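Cell division control protein 4 (Saccharomyces cerevisiae, PDB 3V7D) serves as the substrate-recognition subunit of an SCF E3 ubiquitin ligase, binding phosphorylated proteins such as SIC1 and directing their ubiquitination. Local coordinates at residues B[53-56]-B[57-61]; B[64-68]-B[69-73]; B[17-20]-B[21-24]. The protein carries 1 engineered substitution. All blocks are in the same frame, centred on the assembly; numbering follows the deposited sequence.

Interaction 1. Residues B[53-56]-B[57-61]; sequences TSLW and KKLLI
Thr-53 O accepts the amide of Lys-57 at 2.9 Å, the first of four successive i to i+4 bonds that tie 53-56 to 57-61. The hydroxyl of Thr-53 is bonded outside this run, to Gln-87 NE2. Ser-54 O takes Lys-58 N at 2.8 Å, and the methylenes of Lys-58 fold back over the same carbonyl, CG lying 3.3 Å from Ser-54 O. A bend at the last torsion (chi4 63°) turns the ammonium back along the helix, so that NZ comes 4.0 Å from Ser-54 CB. Small Ser-54 fits where helix 20-27 brings Leu-24 against it, while Lys-58 lays its apolar stem on the helix and carries its charge to the surface. Leu-55 begins the apolar side. Its CD2 sits 3.5 Å above the plane of the Trp-56 indole, over the centre of one face, and also meets Leu-59 CD1 at 4.0 Å. The indole of Trp-56 lies alongside Leu-59, whose CD1 is 3.7 Å from Trp-56 CE3 and approaches the ring obliquely. Leu-55, Trp-56 and Leu-59 thus form one apolar surface, which packs on Ile-35 of helix 32-39. Trp-56 also reaches Arg-92, and Leu-59 touches Phe-95, both on helix 87-106. Such an amphipathic helix is typical of a helical bundle, here the F-box helices packed against the long helix 87-106 that leads to the propeller.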
# COMPACT_ATOMS: atom_id res chain seq x y z
N THR B 53 6.87 -18.22 -6.55
CA THR B 53 6.34 -16.87 -6.61
C THR B 53 5.80 -16.50 -5.24
O THR B 53 6.06 -15.41 -4.73
CB THR B 53 5.20 -16.78 -7.65
OG1 THR B 53 5.75 -16.82 -8.97
CG2 THR B 53 4.41 -15.48 -7.48
N SER B 54 5.08 -17.44 -4.64
CA SER B 54 4.37 -17.20 -3.39
C SER B 54 5.28 -16.71 -2.26
O SER B 54 4.89 -15.86 -1.48
CB SER B 54 3.60 -18.46 -2.95
OG SER B 54 4.47 -19.53 -2.64
N LEU B 55 6.49 -17.25 -2.20
CA LEU B 55 7.45 -16.85 -1.18
C LEU B 55 7.67 -15.34 -1.20
O LEU B 55 7.60 -14.68 -0.17
CB LEU B 55 8.78 -17.58 -1.39
CG LEU B 55 9.89 -17.45 -0.35
CD1 LEU B 55 10.75 -18.69 -0.39
CD2 LEU B 55 10.75 -16.22 -0.59
N TRP B 56 7.92 -14.80 -2.39
CA TRP B 56 8.21 -13.37 -2.53
C TRP B 56 6.93 -12.54 -2.51
O TRP B 56 6.95 -11.38 -2.09
CB TRP B 56 9.03 -13.12 -3.80
CG TRP B 56 10.34 -13.81 -3.71
CD1 TRP B 56 10.71 -14.96 -4.33
CD2 TRP B 56 11.45 -13.41 -2.90
NE1 TRP B 56 12.00 -15.30 -3.98
CE2 TRP B 56 12.47 -14.37 -3.10
CE3 TRP B 56 11.69 -12.34 -2.03
CZ2 TRP B 56 13.70 -14.28 -2.45
CZ3 TRP B 56 12.91 -12.26 -1.40
CH2 TRP B 56 13.91 -13.22 -1.62
N LYS B 57 5.83 -13.13 -2.96
CA LYS B 57 4.52 -12.50 -2.85
C LYS B 57 4.18 -12.25 -1.38
O LYS B 57 3.78 -11.15 -1.01
CB LYS B 57 3.44 -13.35 -3.50
CG LYS B 57 2.05 -12.72 -3.46
CD LYS B 57 0.99 -13.63 -4.06
CE LYS B 57 -0.38 -12.97 -4.02
NZ LYS B 57 -1.46 -13.84 -4.58
N LYS B 58 4.36 -13.28 -0.56
CA LYS B 58 4.10 -13.18 0.88
C LYS B 58 4.95 -12.11 1.56
O LYS B 58 4.45 -11.34 2.38
CB LYS B 58 4.32 -14.53 1.57
CG LYS B 58 3.23 -15.57 1.32
CD LYS B 58 3.64 -16.92 1.87
CE LYS B 58 2.46 -17.88 1.98
NZ LYS B 58 1.85 -18.19 0.66
N LEU B 59 6.24 -12.07 1.23
CA LEU B 59 7.15 -11.08 1.81
C LEU B 59 6.74 -9.66 1.43
O LEU B 59 6.71 -8.77 2.28
CB LEU B 59 8.60 -11.35 1.40
CG LEU B 59 9.29 -12.51 2.13
CD1 LEU B 59 10.64 -12.81 1.51
CD2 LEU B 59 9.43 -12.19 3.61
N LEU B 60 6.43 -9.46 0.15
CA LEU B 60 5.97 -8.16 -0.35
C LEU B 60 4.69 -7.72 0.36
O LEU B 60 4.55 -6.56 0.74
CB LEU B 60 5.76 -8.21 -1.86
CG LEU B 60 7.02 -8.12 -2.73
CD1 LEU B 60 6.75 -8.66 -4.13
CD2 LEU B 60 7.52 -6.69 -2.80
N ILE B 61 3.77 -8.65 0.54
CA ILE B 61 2.53 -8.36 1.24
C ILE B 61 2.78 -8.09 2.72
O ILE B 61 2.20 -7.17 3.30
CB ILE B 61 1.50 -9.49 1.08
CG1 ILE B 61 1.02 -9.56 -0.37
CG2 ILE B 61 0.31 -9.30 2.02
CD1 ILE B 61 0.11 -10.75 -0.64

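Interaction 2. Residues B[64-68]-B[69-73]; sequences NFVSP and KGFNS
Across 64-68 and 69-73 the backbone passes from an extended approach, at Val-66 and Ser-67, into the first turn leading to helix 71-81. The amide of Gly-70 reaches back to Ser-67 by two weak bonds, one to the carbonyl O at 3.1 Å and one to the hydroxyl OG at 3.0 Å; both are bent, near 130° at the hydrogen. Phe-71 N makes a longer weak bond to Pro-68 O, 3.4 Å away. A water joins the turn to the helix, donating to Pro-68 O and accepting from Asn-72 N, each at 3.0 Å. A Schellman motif with Asn-64 as C-prime residue closes helix 53-62, and this turn leads the chain into helix 71-81. Serine suits the turn because the short side chain of Ser-67, with OG tucked back over its own main chain (chi1 67°), can reach the amide of Gly-70. Proline, which has no amide hydrogen to leave unpaired, fits the position that follows. Val-66 lays CG2 against the backbone of Gly-70, 3.8 Å from its C, while its CG1 comes obliquely to the ring of Phe-71, 4.3 Å from CD1. That buried ring also packs on Leu-91 of helix 87-106.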
# COMPACT_ATOMS: atom_id res chain seq x y z
N ASN B 64 3.86 -4.67 3.56
CA ASN B 64 2.97 -3.67 2.99
C ASN B 64 3.54 -2.95 1.78
O ASN B 64 3.30 -1.76 1.59
CB ASN B 64 2.57 -2.62 4.02
CG ASN B 64 2.08 -3.23 5.31
OD1 ASN B 64 2.49 -2.83 6.40
ND2 ASN B 64 1.19 -4.21 5.20
N PHE B 65 4.31 -3.66 0.96
CA PHE B 65 4.81 -3.07 -0.28
C PHE B 65 3.77 -3.24 -1.38
O PHE B 65 3.83 -2.57 -2.41
CB PHE B 65 6.15 -3.68 -0.68
CG PHE B 65 7.27 -3.36 0.27
CD1 PHE B 65 7.36 -2.11 0.86
CD2 PHE B 65 8.23 -4.32 0.57
CE1 PHE B 65 8.39 -1.82 1.73
CE2 PHE B 65 9.26 -4.03 1.44
CZ PHE B 65 9.34 -2.78 2.03
N VAL B 66 2.83 -4.14 -1.16
CA VAL B 66 1.76 -4.38 -2.12
C VAL B 66 0.59 -5.03 -1.39
O VAL B 66 0.77 -5.63 -0.34
CB VAL B 66 2.22 -5.30 -3.28
CG1 VAL B 66 2.22 -6.76 -2.85
CG2 VAL B 66 1.35 -5.09 -4.51
N SER B 67 -0.61 -4.89 -1.95
CA SER B 67 -1.79 -5.56 -1.41
C SER B 67 -2.13 -6.71 -2.34
O SER B 67 -1.66 -6.75 -3.47
CB SER B 67 -2.96 -4.58 -1.33
OG SER B 67 -3.39 -4.19 -2.62
N PRO B 68 -2.95 -7.66 -1.86
CA PRO B 68 -3.42 -8.73 -2.75
C PRO B 68 -4.08 -8.19 -4.02
O PRO B 68 -3.84 -8.71 -5.11
CB PRO B 68 -4.46 -9.46 -1.89
CG PRO B 68 -3.98 -9.25 -0.49
CD PRO B 68 -3.37 -7.88 -0.47
N LYS B 69 -4.89 -7.14 -3.88
CA LYS B 69 -5.62 -6.59 -5.02
C LYS B 69 -4.70 -5.82 -5.96
O LYS B 69 -5.00 -5.64 -7.14
CB LYS B 69 -6.77 -5.69 -4.55
CG LYS B 69 -7.84 -5.45 -5.62
CD LYS B 69 -8.88 -4.43 -5.18
CE LYS B 69 -8.34 -3.01 -5.27
NZ LYS B 69 -7.97 -2.64 -6.67
N GLY B 70 -3.57 -5.35 -5.43
CA GLY B 70 -2.65 -4.55 -6.21
C GLY B 70 -1.58 -5.39 -6.88
O GLY B 70 -0.80 -4.88 -7.68
N PHE B 71 -1.56 -6.68 -6.55
CA PHE B 71 -0.49 -7.58 -6.98
C PHE B 71 -0.33 -7.66 -8.49
O PHE B 71 0.77 -7.53 -9.01
CB PHE B 71 -0.70 -8.97 -6.38
CG PHE B 71 0.46 -9.90 -6.60
CD1 PHE B 71 1.72 -9.58 -6.12
CD2 PHE B 71 0.29 -11.10 -7.27
CE1 PHE B 71 2.79 -10.44 -6.32
CE2 PHE B 71 1.35 -11.96 -7.46
CZ PHE B 71 2.60 -11.63 -6.99
N ASN B 72 -1.44 -7.89 -9.20
CA ASN B 72 -1.42 -7.96 -10.66
C ASN B 72 -0.82 -6.72 -11.32
O ASN B 72 -0.03 -6.84 -12.26
CB ASN B 72 -2.82 -8.23 -11.20
CG ASN B 72 -3.24 -9.68 -11.05
OD1 ASN B 72 -2.39 -10.58 -10.99
ND2 ASN B 72 -4.55 -9.92 -10.99
N SER B 73 -1.20 -5.55 -10.85
CA SER B 73 -0.66 -4.30 -11.38
C SER B 73 0.84 -4.18 -11.10
O SER B 73 1.59 -3.62 -11.90
CB SER B 73 -1.42 -3.10 -10.83
OG SER B 73 -0.61 -1.93 -10.84
O HOH W 1 -4.05 -8.77 -8.11

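Interaction 3. Residues B[17-20]-B[21-24]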
# COMPACT_ATOMS: atom_id res chain seq x y z
N SER B 17 16.37 -32.60 0.50
CA SER B 17 15.76 -33.92 0.64
C SER B 17 14.23 -33.89 0.69
O SER B 17 13.57 -34.71 0.05
CB SER B 17 16.30 -34.64 1.88
OG SER B 17 17.69 -34.87 1.77
N LEU B 18 13.68 -32.96 1.45
CA LEU B 18 12.23 -32.86 1.62
C LEU B 18 11.53 -32.52 0.30
O LEU B 18 12.15 -31.96 -0.60
CB LEU B 18 11.89 -31.81 2.68
CG LEU B 18 12.16 -32.22 4.13
CD1 LEU B 18 12.09 -30.99 5.04
CD2 LEU B 18 11.17 -33.28 4.57
N PRO B 19 10.24 -32.88 0.19
CA PRO B 19 9.47 -32.47 -0.99
C PRO B 19 9.41 -30.95 -1.07
O PRO B 19 9.39 -30.29 -0.04
CB PRO B 19 8.08 -33.05 -0.72
CG PRO B 19 8.34 -34.22 0.18
CD PRO B 19 9.47 -33.79 1.06
N PHE B 20 9.37 -30.42 -2.29
CA PHE B 20 9.43 -28.99 -2.55
C PHE B 20 8.48 -28.14 -1.70
O PHE B 20 8.88 -27.13 -1.12
CB PHE B 20 9.21 -28.70 -4.04
CG PHE B 20 9.14 -27.24 -4.38
CD1 PHE B 20 10.29 -26.46 -4.40
CD2 PHE B 20 7.93 -26.64 -4.69
CE1 PHE B 20 10.23 -25.11 -4.72
CE2 PHE B 20 7.87 -25.29 -5.01
CZ PHE B 20 9.02 -24.53 -5.02
N GLU B 21 7.21 -28.55 -1.63
CA GLU B 21 6.21 -27.79 -0.90
C GLU B 21 6.55 -27.67 0.59
O GLU B 21 6.29 -26.64 1.22
CB GLU B 21 4.82 -28.41 -1.08
CG GLU B 21 4.36 -28.49 -2.53
CD GLU B 21 4.17 -27.13 -3.17
OE1 GLU B 21 3.96 -26.14 -2.43
OE2 GLU B 21 4.22 -27.04 -4.42
N ILE B 22 7.16 -28.71 1.14
CA ILE B 22 7.54 -28.72 2.54
C ILE B 22 8.75 -27.82 2.82
O ILE B 22 8.77 -27.10 3.82
CB ILE B 22 7.79 -30.15 3.05
CG1 ILE B 22 6.52 -30.98 2.91
CG2 ILE B 22 8.26 -30.13 4.51
CD1 ILE B 22 6.64 -32.38 3.47
N SER B 23 9.74 -27.86 1.94
CA SER B 23 10.89 -26.98 2.10
C SER B 23 10.44 -25.54 1.92
O SER B 23 11.01 -24.62 2.51
CB SER B 23 11.99 -27.33 1.09
OG SER B 23 12.59 -28.57 1.40
N LEU B 24 9.41 -25.35 1.10
CA LEU B 24 8.84 -24.03 0.87
C LEU B 24 8.20 -23.51 2.15
O LEU B 24 8.30 -22.33 2.49
CB LEU B 24 7.79 -24.10 -0.23
CG LEU B 24 7.75 -22.85 -1.10
CD1 LEU B 24 9.05 -22.75 -1.88
CD2 LEU B 24 6.54 -22.87 -2.02
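Phe-20 and Leu-24, one helical turn apart, bring ring and branched tip together: Leu-24 CD1 lies 3.6 Å from Phe-20 CZ and comes to the ring obliquely. With CG of Phe-20 trans to the backbone N (chi1 175°) the ring leans forward toward Leu-24. On another side of the turn Leu-18 and Ile-22 cross at about a right angle, Leu-18 CD1 meeting Ile-22 CG2 at 4.0 Å. The Ile-22 side chain lies beside the Pro-19 ring, its CD1 4.0 Å from Pro-19 CD. Leucine, isoleucine and proline fit here because apolar and aromatic side chains of the other protein chain pack on them. Pro-19 holds the N-cap position of helix 20-27, where the lack of an N-H costs the helix no hydrogen bond. Its carbonyl O accepts Ser-23 N at 3.2 Å and takes a weak bond from Ile-22 N. The buried hydroxyl of Ser-23 is satisfied by Ile-15 O. On the outer side of the turn Glu-21 OE2 meets the edge of the Phe-20 ring in its plane, 3.7 Å from CD2, the carboxylate and ring planes standing 87° apart. Such an approach sets the carboxylate oxygen against the slightly positive ring hydrogens, which probably makes the contact mildly favourable.

In the fold
The three contacts follow one another along the chain, in the order interaction 3, interaction 1, interaction 2, and lead from the F-box end toward the WD-repeat propeller. Interactions 1 and 2 are neighbours, their centres about 10 Å apart: Leu-60 O probably accepts Phe-65 N at 2.9 Å, and Lys-57 CG packs 3.7 Å from Phe-71 CE1. Interactions 1 and 3, both within the F-box, have centres about 17 Å apart and meet where Ser-54 OG lies 4.0 Å from Leu-24 CD2. Interactions 2 and 3 do not touch, their nearest atoms being about 13 Å apart. Residues 17-24 border the other protein chain, whereas Asn-64, Phe-65 and Ser-67 touch propeller loops.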